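Local coordinates for protein polyketide biosynthesis cytochrome P450 PksS (Bacillus subtilis, PDB 4YZR) that is a haem-dependent cytochrome P450 monooxygenase that acts on dihydrobacillaene in the biosynthesis of the antibiotic polyketide bacillaene, at residues I343-G348 / P356-E361. Residues are numbered along the deposited sequence; the frame is centred on the assembly and turned at random.
Sequences ISFGFG and PLARLE. With HEM (protoporphyrin IX containing Fe), chain C.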
loop_
_atom_site.group_PDB
_atom_site.type_symbol
_atom_site.label_atom_id
_atom_site.label_comp_id
_atom_site.label_asym_id
_atom_site.label_seq_id
_atom_site.Cartn_x
_atom_site.Cartn_y
_atom_site.Cartn_z
ATOM N N ILE A 343 3.629 -9.581 -7.343
ATOM C CA ILE A 343 2.766 -8.509 -7.799
ATOM C C ILE A 343 2.216 -7.629 -6.651
ATOM O O ILE A 343 1.151 -7.071 -6.726
ATOM C CB ILE A 343 1.625 -8.999 -8.685
ATOM C CG1 ILE A 343 0.711 -10.019 -8.047
ATOM C CG2 ILE A 343 2.193 -9.559 -10.004
ATOM C CD1 ILE A 343 -0.644 -10.176 -8.821
ATOM N N SER A 344 3.029 -7.536 -5.607
ATOM C CA SER A 344 2.628 -6.697 -4.464
ATOM C C SER A 344 2.464 -5.231 -4.761
ATOM O O SER A 344 1.770 -4.524 -4.038
ATOM C CB SER A 344 3.519 -6.840 -3.331
ATOM O OG SER A 344 3.549 -8.268 -2.937
ATOM N N PHE A 345 3.134 -4.767 -5.808
ATOM C CA PHE A 345 3.051 -3.355 -6.341
ATOM C C PHE A 345 2.125 -3.293 -7.560
ATOM O O PHE A 345 2.114 -2.311 -8.282
ATOM C CB PHE A 345 4.402 -2.810 -6.627
ATOM C CG PHE A 345 5.269 -2.564 -5.440
ATOM C CD1 PHE A 345 4.866 -1.728 -4.409
ATOM C CD2 PHE A 345 6.592 -3.056 -5.349
ATOM C CE1 PHE A 345 5.633 -1.419 -3.338
ATOM C CE2 PHE A 345 7.407 -2.748 -4.306
ATOM C CZ PHE A 345 6.953 -1.922 -3.309
ATOM N N GLY A 346 1.378 -4.388 -7.832
ATOM C CA GLY A 346 0.559 -4.471 -9.022
ATOM C C GLY A 346 1.429 -4.800 -10.201
ATOM O O GLY A 346 2.484 -5.432 -10.102
ATOM N N PHE A 347 0.920 -4.431 -11.390
ATOM C CA PHE A 347 1.596 -4.764 -12.700
ATOM C C PHE A 347 1.025 -3.963 -13.798
ATOM O O PHE A 347 -0.199 -3.860 -13.801
ATOM C CB PHE A 347 1.429 -6.282 -13.038
ATOM C CG PHE A 347 2.132 -6.645 -14.271
ATOM C CD1 PHE A 347 3.411 -6.956 -14.240
ATOM C CD2 PHE A 347 1.516 -6.507 -15.496
ATOM C CE1 PHE A 347 4.129 -7.142 -15.392
ATOM C CE2 PHE A 347 2.243 -6.679 -16.694
ATOM C CZ PHE A 347 3.535 -7.005 -16.602
ATOM N N GLY A 348 1.902 -3.438 -14.649
ATOM C CA GLY A 348 1.466 -2.727 -15.843
ATOM C C GLY A 348 1.241 -1.265 -15.639
ATOM O O GLY A 348 2.076 -0.639 -15.027
ATOM N N PRO A 356 9.777 2.769 -5.249
ATOM C CA PRO A 356 11.142 2.939 -4.770
ATOM C C PRO A 356 11.174 3.496 -3.353
ATOM O O PRO A 356 12.093 3.212 -2.572
ATOM C CB PRO A 356 11.730 3.984 -5.773
ATOM C CG PRO A 356 10.719 4.086 -6.836
ATOM C CD PRO A 356 9.472 3.445 -6.523
ATOM N N LEU A 357 10.185 4.296 -2.981
ATOM C CA LEU A 357 10.143 4.872 -1.643
ATOM C C LEU A 357 9.743 3.828 -0.631
ATOM O O LEU A 357 10.353 3.736 0.417
ATOM C CB LEU A 357 9.153 6.058 -1.601
ATOM C CG LEU A 357 9.015 6.699 -0.235
ATOM C CD1 LEU A 357 10.350 7.220 0.280
ATOM C CD2 LEU A 357 8.064 7.904 -0.426
ATOM N N ALA A 358 8.755 2.994 -0.939
ATOM C CA ALA A 358 8.413 1.894 -0.038
ATOM C C ALA A 358 9.587 0.988 0.172
ATOM O O ALA A 358 9.912 0.567 1.296
ATOM C CB ALA A 358 7.270 1.154 -0.626
ATOM N N ARG A 359 10.308 0.662 -0.901
ATOM C CA ARG A 359 11.459 -0.190 -0.797
ATOM C C ARG A 359 12.559 0.455 0.011
ATOM O O ARG A 359 13.220 -0.230 0.815
ATOM C CB ARG A 359 11.988 -0.537 -2.189
ATOM C CG ARG A 359 11.127 -1.549 -2.928
ATOM C CD ARG A 359 11.564 -1.714 -4.371
ATOM N NE ARG A 359 10.950 -2.907 -4.961
ATOM C CZ ARG A 359 10.424 -3.050 -6.178
ATOM N NH1 ARG A 359 10.293 -2.061 -6.994
ATOM N NH2 ARG A 359 9.935 -4.264 -6.513
ATOM N N LEU A 360 12.767 1.775 -0.093
ATOM C CA LEU A 360 13.812 2.440 0.663
ATOM C C LEU A 360 13.447 2.490 2.102
ATOM O O LEU A 360 14.302 2.280 3.013
ATOM C CB LEU A 360 14.018 3.796 0.099
ATOM C CG LEU A 360 15.106 4.674 0.768
ATOM C CD1 LEU A 360 16.472 4.011 0.718
ATOM C CD2 LEU A 360 15.179 6.003 0.099
ATOM N N GLU A 361 12.192 2.805 2.451
ATOM C CA GLU A 361 11.784 2.790 3.824
ATOM C C GLU A 361 11.953 1.450 4.423
ATOM O O GLU A 361 12.411 1.292 5.586
ATOM C CB GLU A 361 10.327 3.278 4.014
ATOM C CG GLU A 361 10.134 4.730 3.671
ATOM C CD GLU A 361 8.731 5.253 3.943
ATOM O OE1 GLU A 361 8.148 4.921 5.004
ATOM O OE2 GLU A 361 8.200 6.085 3.148
HETATM C CHA HEM C . -0.398 2.018 -7.009
HETATM C CHB HEM C . 1.015 -1.131 -3.626
HETATM C CHC HEM C . 3.422 2.425 -1.345
HETATM C CHD HEM C . 1.866 5.542 -4.643
HETATM C C1A HEM C . -0.248 0.858 -6.286
HETATM C C2A HEM C . -0.747 -0.485 -6.615
HETATM C C3A HEM C . -0.406 -1.307 -5.655
HETATM C C4A HEM C . 0.420 -0.555 -4.707
HETATM C CMA HEM C . -0.792 -2.724 -5.500
HETATM C CAA HEM C . -1.660 -0.796 -7.807
HETATM C CBA HEM C . -3.078 -0.676 -7.480
HETATM C CGA HEM C . -4.138 -1.027 -8.611
HETATM O O1A HEM C . -5.338 -1.052 -8.167
HETATM O O2A HEM C . -3.660 -1.263 -9.657
HETATM C C1B HEM C . 1.786 -0.432 -2.700
HETATM C C2B HEM C . 2.473 -0.992 -1.583
HETATM C C3B HEM C . 3.156 -0.032 -0.913
HETATM C C4B HEM C . 2.886 1.197 -1.660
HETATM C CMB HEM C . 2.402 -2.417 -1.277
HETATM C CAB HEM C . 3.987 -0.067 0.277
HETATM C CBB HEM C . 4.527 -1.160 0.689
HETATM C C1C HEM C . 3.274 3.604 -2.026
HETATM C C2C HEM C . 3.799 4.875 -1.716
HETATM C C3C HEM C . 3.353 5.792 -2.670
HETATM C C4C HEM C . 2.505 5.048 -3.545
HETATM C CMC HEM C . 4.808 5.059 -0.613
HETATM C CAC HEM C . 3.638 7.213 -2.778
HETATM C CBC HEM C . 3.925 7.964 -1.777
HETATM C C1D HEM C . 1.097 4.892 -5.579
HETATM C C2D HEM C . 0.413 5.534 -6.674
HETATM C C3D HEM C . -0.206 4.522 -7.351
HETATM C C4D HEM C . 0.107 3.250 -6.670
HETATM C CMD HEM C . 0.463 7.000 -7.047
HETATM C CAD HEM C . -1.028 4.624 -8.610
HETATM C CBD HEM C . -0.205 4.475 -9.851
HETATM C CGD HEM C . -0.965 4.681 -11.197
HETATM O O1D HEM C . -2.198 4.604 -11.137
HETATM O O2D HEM C . -0.249 4.843 -12.204
HETATM N NA HEM C . 0.523 0.723 -5.175
HETATM N NB HEM C . 2.109 0.904 -2.737
HETATM N NC HEM C . 2.510 3.726 -3.154
HETATM N ND HEM C . 0.894 3.533 -5.561
HETATM FE FE HEM C . 1.558 2.220 -4.206
#
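Phe345 bridges Arg359 and Ala358 on the thiolate side of the haem, where the Cys-ligand loop of the P450 fold, with its haem-binding signature FxxGxxxCxG beginning at Phe345, runs into helix 355-372, the L helix. The ring carbon CE2 of Phe345 sits over the centre of the Arg359 guanidinium, 3.6 Å from CZ. One face of the guanidinium thus lies over CE2 with the two planes steeply inclined, 72° apart. At the ring edge, Phe345 CE1 meets Ala358 CB at 4.1 Å, a plain apolar contact. The same CE1 leans obliquely on the porphyrin, 3.6 Å from HEM C2B. A flat, apolar phenyl group suits this place because it can touch macrocycle, methyl and cation together. The small methyl of Ala358 fits beside both ring and haem, its CB lying 3.6 Å from vinyl carbon CAB of the haem.

Arg359 spans the distance from the helix because its chain is extended from CG to NE (chi2 172°, chi3 166°). Its salt bridge from NE to Glu279 OE2 anchors the guanidinium and ties helix 355-372 to helix 274-285, which carries Glu279. On the loop side, a type I turn from Ile343 to Gly346 carries Phe345, and backbone hydrogen bonds join Phe345 to Cys352, the probable axial ligand of the iron. Ser344 ties the turn to the same helix 274-285 through OG, bonded to Leu282 O. Gly346, with no side chain and a positive phi, brings its backbone close against the haem, its N lying 3.6 Å from the haem methyl CMA.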